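Local coordinates for Bse634I restriction endonuclease (Geobacillus stearothermophilus, PDB 1KNV), which cleaves double-stranded DNA as a type II restriction endonuclease, at the short recognition sequence 5'-RCCGGY-3', at the interface of chains A and B and the interface of chains A and C. Coordinates in Å, arbitrary orientation; residue numbers count along the deposited sequence, not the author numbering. Chains: chain A/B/C, Bse634I restriction endonuclease.

Contact 1: the interface of chains A and B. Residues chain A 224-225, 228, 262, 264-265; chain B 261-264.
A:Trp228, with left-handed backbone torsions just past the end of helix 203-227, meets a loop of chain B that is extended at B:Asn262 and turns helical at B:Val263 and B:Asn264. CG of A:Trp228 is anti to its backbone N (chi1 -165°), and the indole flanks B:Val263. CA of B:Val263 stands over the six-membered ring, 3.7 Å from its centroid, as a CH-pi contact, with CG2 above the same plane toward the rim; N of B:Asn262 lies at the ring edge. The other branch of the valine, CG1, turns to A:Met225 and presses on its SD at 3.2 Å, a short contact for a methyl on sulfur. The thioether sulfur also takes a weak hydrogen bond from N of B:Val263, 3.7 Å away. B:Val263 is thus held between a bent methionine and an aromatic face. Farther along, A:Asn262 and B:Asn262 reach tip to tip with amide planes 57° apart. ND2 of A:Asn262 lies 2.9 Å from OD1 of B:Asn262, but its N-H points away and the pair is not a hydrogen bond. OD1 of A:Asn262 accepts N of A:Asn264 at 3.0 Å from well above the carbonyl plane, which may limit the amide's rotation. CB of B:Asn264 packs on CB of A:Asn264 at 3.9 Å. The site joins the C-terminal end of helix 203-227 and loop 262-265 of chain A to loop 261-264 of chain B.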
# COMPACT_ATOMS: atom_id res chain seq x y z
N LYS A 224 -7.54 -11.25 0.29
CA LYS A 224 -6.94 -11.16 1.62
C LYS A 224 -7.23 -9.78 2.19
O LYS A 224 -7.56 -9.65 3.36
CB LYS A 224 -5.43 -11.38 1.58
CG LYS A 224 -5.04 -12.78 1.26
CD LYS A 224 -3.53 -12.93 1.20
CE LYS A 224 -2.93 -12.73 2.57
NZ LYS A 224 -1.50 -13.13 2.56
N MET A 225 -7.11 -8.77 1.33
CA MET A 225 -7.38 -7.38 1.71
C MET A 225 -8.84 -7.24 2.13
O MET A 225 -9.14 -6.70 3.19
CB MET A 225 -7.12 -6.44 0.52
CG MET A 225 -5.67 -6.08 0.22
SD MET A 225 -4.82 -5.07 1.50
CE MET A 225 -5.64 -3.55 1.36
N TRP A 228 -9.52 -9.02 5.23
CA TRP A 228 -8.55 -8.62 6.23
C TRP A 228 -7.97 -9.86 6.90
O TRP A 228 -8.01 -10.00 8.12
CB TRP A 228 -9.18 -7.71 7.27
CG TRP A 228 -8.14 -7.02 8.07
CD1 TRP A 228 -7.70 -7.33 9.33
CD2 TRP A 228 -7.34 -5.92 7.63
NE1 TRP A 228 -6.67 -6.49 9.69
CE2 TRP A 228 -6.43 -5.61 8.66
CE3 TRP A 228 -7.31 -5.16 6.44
CZ2 TRP A 228 -5.50 -4.58 8.56
CZ3 TRP A 228 -6.39 -4.13 6.34
CH2 TRP A 228 -5.49 -3.85 7.39
N ASN A 262 4.35 -2.70 -2.75
CA ASN A 262 4.28 -2.29 -1.36
C ASN A 262 5.39 -2.99 -0.56
O ASN A 262 5.55 -4.21 -0.63
CB ASN A 262 2.89 -2.58 -0.81
CG ASN A 262 2.86 -2.70 0.70
OD1 ASN A 262 3.46 -1.89 1.42
ND2 ASN A 262 2.17 -3.73 1.20
N ASN A 264 5.58 -3.74 2.42
CA ASN A 264 5.10 -4.64 3.45
C ASN A 264 4.70 -5.99 2.87
O ASN A 264 4.38 -6.92 3.60
CB ASN A 264 3.91 -4.00 4.19
CG ASN A 264 4.33 -2.78 5.01
OD1 ASN A 264 3.63 -1.76 5.04
ND2 ASN A 264 5.47 -2.89 5.68
N SER A 265 4.73 -6.09 1.55
CA SER A 265 4.39 -7.34 0.87
C SER A 265 5.56 -8.31 0.94
O SER A 265 6.70 -7.94 0.63
CB SER A 265 4.06 -7.10 -0.60
OG SER A 265 2.79 -6.51 -0.77
N VAL B 261 -4.71 0.28 7.56
CA VAL B 261 -5.26 0.45 6.23
C VAL B 261 -4.67 -0.51 5.20
O VAL B 261 -5.16 -0.60 4.08
CB VAL B 261 -5.09 1.91 5.77
CG1 VAL B 261 -5.82 2.83 6.75
CG2 VAL B 261 -3.62 2.27 5.69
N ASN B 262 -3.63 -1.26 5.58
CA ASN B 262 -3.00 -2.22 4.67
C ASN B 262 -2.84 -3.55 5.40
O ASN B 262 -2.15 -3.64 6.40
CB ASN B 262 -1.64 -1.67 4.22
CG ASN B 262 -0.86 -2.64 3.31
OD1 ASN B 262 0.28 -2.35 2.93
ND2 ASN B 262 -1.47 -3.77 2.97
N VAL B 263 -3.49 -4.59 4.89
CA VAL B 263 -3.44 -5.90 5.53
C VAL B 263 -2.03 -6.48 5.64
O VAL B 263 -1.79 -7.34 6.48
CB VAL B 263 -4.39 -6.93 4.81
CG1 VAL B 263 -3.78 -7.37 3.50
CG2 VAL B 263 -4.66 -8.13 5.71
N ASN B 264 -1.11 -6.01 4.82
CA ASN B 264 0.25 -6.53 4.86
C ASN B 264 1.14 -5.93 5.94
O ASN B 264 2.23 -6.43 6.18
CB ASN B 264 0.93 -6.36 3.50
CG ASN B 264 0.24 -7.13 2.41
OD1 ASN B 264 0.01 -8.33 2.53
ND2 ASN B 264 -0.08 -6.45 1.32

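Contact 2: the interface of chains A and C. Residues chain A 218-219, 221-222, 225, 258; chain C 257, 260-261.
C:Val261 and A:Ala221 meet where helix 203-227, in this enzyme of the Cfr10I/Bse634I restriction endonuclease family, lies against the 3-10 turn 257-260 of chain C and the residue after it. CG1 of C:Val261, anti to its carbonyl carbon (chi1 -60°), points at the helix and packs 3.9 Å from CB of A:Ala221. The ring of A:His258 stands across this valine at about a right angle, one face resting on CA of A:Ser218, which is 3.6 Å above the ring plane near the rim. In A:His258, chi1 (72°) brings the ring beside the backbone N, and chi2 (-86°) turns its ND1 edge to the same side as N. Both nitrogens hydrogen-bond water 1, N at 2.9 Å and ND1 with the water in the ring plane. OG1 of C:Thr257 completes the bridge, 2.8 Å from the water. A:Ser218 lays CB against CB of C:Thr257 at 3.7 Å. Its OG also lies 3.5 Å from CB of C:Thr257, with CD1 of C:Ile260 a little farther off. A:His222 presents a ring edge to the carbonyl O of C:Ile260, nearly in plane, though the CD2 approach is too short to be trusted. CG of A:Met225 comes to 3.3 Å from the carbonyl O of C:Val261.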
# COMPACT_ATOMS: atom_id res chain seq x y z
N SER A 218 -2.71 -12.59 -7.50
CA SER A 218 -3.13 -11.21 -7.25
C SER A 218 -4.59 -11.20 -6.78
O SER A 218 -4.96 -10.47 -5.86
CB SER A 218 -2.93 -10.35 -8.50
OG SER A 218 -3.70 -10.81 -9.60
N LEU A 219 -5.41 -12.04 -7.42
CA LEU A 219 -6.81 -12.14 -7.06
C LEU A 219 -6.91 -12.58 -5.61
O LEU A 219 -7.68 -12.02 -4.83
CB LEU A 219 -7.50 -13.16 -7.97
CG LEU A 219 -9.02 -13.27 -7.80
CD1 LEU A 219 -9.67 -11.93 -8.17
CD2 LEU A 219 -9.57 -14.36 -8.70
N ALA A 221 -4.71 -12.13 -3.33
CA ALA A 221 -4.19 -11.04 -2.50
C ALA A 221 -5.26 -9.96 -2.35
O ALA A 221 -5.32 -9.24 -1.35
CB ALA A 221 -2.94 -10.46 -3.13
N HIS A 222 -6.12 -9.82 -3.35
CA HIS A 222 -7.19 -8.85 -3.26
C HIS A 222 -8.14 -9.33 -2.17
O HIS A 222 -8.52 -8.57 -1.27
CB HIS A 222 -7.93 -8.75 -4.60
CG HIS A 222 -9.16 -7.89 -4.55
ND1 HIS A 222 -10.40 -8.39 -4.20
CD2 HIS A 222 -9.33 -6.57 -4.79
CE1 HIS A 222 -11.28 -7.41 -4.22
NE2 HIS A 222 -10.66 -6.29 -4.58
N MET A 225 -7.11 -8.77 1.33
CA MET A 225 -7.38 -7.38 1.71
C MET A 225 -8.84 -7.24 2.13
O MET A 225 -9.14 -6.70 3.19
CB MET A 225 -7.12 -6.44 0.52
CG MET A 225 -5.67 -6.08 0.22
SD MET A 225 -4.82 -5.07 1.50
CE MET A 225 -5.64 -3.55 1.36
N HIS A 258 2.39 -7.91 -8.45
CA HIS A 258 1.64 -7.19 -7.42
C HIS A 258 2.38 -7.19 -6.10
O HIS A 258 1.96 -6.57 -5.13
CB HIS A 258 0.25 -7.81 -7.19
CG HIS A 258 0.27 -9.12 -6.48
ND1 HIS A 258 0.45 -10.33 -7.14
CD2 HIS A 258 0.16 -9.43 -5.17
CE1 HIS A 258 0.44 -11.31 -6.26
NE2 HIS A 258 0.26 -10.80 -5.06
N THR C 257 -2.25 -6.62 -12.90
CA THR C 257 -2.42 -7.29 -11.61
C THR C 257 -1.97 -6.52 -10.37
O THR C 257 -2.55 -6.70 -9.28
CB THR C 257 -1.73 -8.69 -11.59
OG1 THR C 257 -0.32 -8.54 -11.72
CG2 THR C 257 -2.25 -9.55 -12.71
N ILE C 260 -4.85 -4.25 -8.52
CA ILE C 260 -6.09 -4.71 -7.88
C ILE C 260 -5.95 -5.10 -6.41
O ILE C 260 -6.86 -5.69 -5.84
CB ILE C 260 -6.74 -5.91 -8.62
CG1 ILE C 260 -5.86 -7.16 -8.51
CG2 ILE C 260 -6.98 -5.55 -10.08
CD1 ILE C 260 -6.55 -8.42 -9.05
N VAL C 261 -4.82 -4.76 -5.80
CA VAL C 261 -4.63 -5.09 -4.40
C VAL C 261 -4.69 -3.89 -3.46
O VAL C 261 -4.72 -4.05 -2.25
CB VAL C 261 -3.30 -5.85 -4.21
CG1 VAL C 261 -3.32 -7.13 -5.05
CG2 VAL C 261 -2.13 -4.98 -4.63
O HOH W 1 0.85 -10.07 -9.63

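Contact 3: the interface of chains A and C. Residues chain A 207-208, 211; chain C 207-208, 211.
A:Leu207 and C:Leu207 meet tip to tip, CG of A:Leu207 lying 3.9 Å from CD2 of C:Leu207. Each leucine splits its two methyls between different partners of the other chain. CD1 goes to the histidine: CD1 of A:Leu207 touches CD2 of C:His211 at 3.5 Å, and the twin contact, CD1 of C:Leu207 to CD2 of A:His211, is 3.6 Å. The methyl lies off the ring plane, over the outer rim of the CG-CD2 bond, the side chains crossing obliquely. The leucine and glutamine side chains cross at about a right angle, the methyl CD2 of C:Leu207 packing 3.8 Å from the aliphatic CG of A:Gln208. An alanine in place of A:Leu207 would probably open a gap between the helices and leave the C:His211 ring freer to turn, without the methyl packed beside it. The leucines reach across because CG is anti to the backbone N in both (chi1 -171°). Leu207 and His211 stand one turn apart on helix 203-227, so in each chain the leucine and the imidazole share one helix face, and the two helices pair about the two-fold axis. Beyond the apolar layer, water 2 lies in plane at the edge of both imidazoles and links them, which is likely to help fix their rotation. ND1 of A:His211 and ND1 of C:His211 are 4.8 Å apart. Water 2 hydrogen-bonds ND1 of A:His211 at 3.0 Å and ND1 of C:His211 at 2.6 Å.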
# COMPACT_ATOMS: atom_id res chain seq x y z
N LEU A 207 5.52 -18.96 -20.23
CA LEU A 207 4.87 -17.67 -19.99
C LEU A 207 3.45 -17.85 -19.45
O LEU A 207 2.99 -17.06 -18.63
CB LEU A 207 4.84 -16.86 -21.28
CG LEU A 207 4.38 -15.40 -21.14
CD1 LEU A 207 5.27 -14.69 -20.13
CD2 LEU A 207 4.44 -14.72 -22.49
N GLN A 208 2.76 -18.87 -19.95
CA GLN A 208 1.40 -19.17 -19.50
C GLN A 208 1.44 -19.45 -18.00
O GLN A 208 0.54 -19.04 -17.25
CB GLN A 208 0.86 -20.40 -20.23
CG GLN A 208 0.40 -20.15 -21.63
CD GLN A 208 0.34 -21.43 -22.43
OE1 GLN A 208 0.17 -22.54 -21.90
NE2 GLN A 208 0.47 -21.29 -23.74
N HIS A 211 2.09 -16.01 -16.17
CA HIS A 211 0.93 -15.15 -16.13
C HIS A 211 -0.17 -15.65 -15.22
O HIS A 211 -0.73 -14.89 -14.44
CB HIS A 211 0.38 -14.95 -17.54
CG HIS A 211 -0.67 -13.90 -17.61
ND1 HIS A 211 -0.48 -12.62 -17.12
CD2 HIS A 211 -1.95 -13.94 -18.05
CE1 HIS A 211 -1.60 -11.93 -17.23
NE2 HIS A 211 -2.51 -12.71 -17.79
N LEU C 207 -0.28 -12.79 -25.32
CA LEU C 207 0.11 -13.00 -23.94
C LEU C 207 1.41 -12.26 -23.65
O LEU C 207 1.59 -11.73 -22.56
CB LEU C 207 0.28 -14.50 -23.65
CG LEU C 207 0.49 -14.87 -22.17
CD1 LEU C 207 -0.71 -14.44 -21.37
CD2 LEU C 207 0.71 -16.36 -22.03
N GLN C 208 2.31 -12.19 -24.63
CA GLN C 208 3.56 -11.47 -24.44
C GLN C 208 3.30 -9.99 -24.18
O GLN C 208 4.00 -9.37 -23.39
CB GLN C 208 4.45 -11.60 -25.67
CG GLN C 208 4.89 -13.01 -25.92
CD GLN C 208 5.54 -13.17 -27.27
OE1 GLN C 208 5.89 -14.27 -27.67
NE2 GLN C 208 5.72 -12.06 -27.98
N HIS C 211 1.88 -9.77 -20.47
CA HIS C 211 2.87 -9.95 -19.43
C HIS C 211 3.88 -8.82 -19.38
O HIS C 211 4.25 -8.35 -18.31
CB HIS C 211 3.62 -11.27 -19.60
CG HIS C 211 4.60 -11.55 -18.51
ND1 HIS C 211 4.22 -11.62 -17.18
CD2 HIS C 211 5.94 -11.70 -18.53
CE1 HIS C 211 5.29 -11.81 -16.44
NE2 HIS C 211 6.35 -11.86 -17.23
O HOH W 2 1.93 -11.22 -15.96

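Helix 203-227 of chain A runs through all three contacts. Contact 3 uses its N-terminal turns and contact 2 its later turns, about 18 Å apart between centres of C-alpha atoms, both against chain C; contact 1 uses its last turn and the residue beyond, with loop 262-265, against chain B. Contacts 1 and 2 are about 10 Å apart and share A:Met225, which touches two neighbouring subunits; contacts 1 and 3 are about 26 Å apart. Val261 enters contact 1 as B:Val261 and contact 2 as C:Val261. One helix thus serves two two-fold interfaces, which would couple the four subunits of the deposited assembly, likely a functional tetramer.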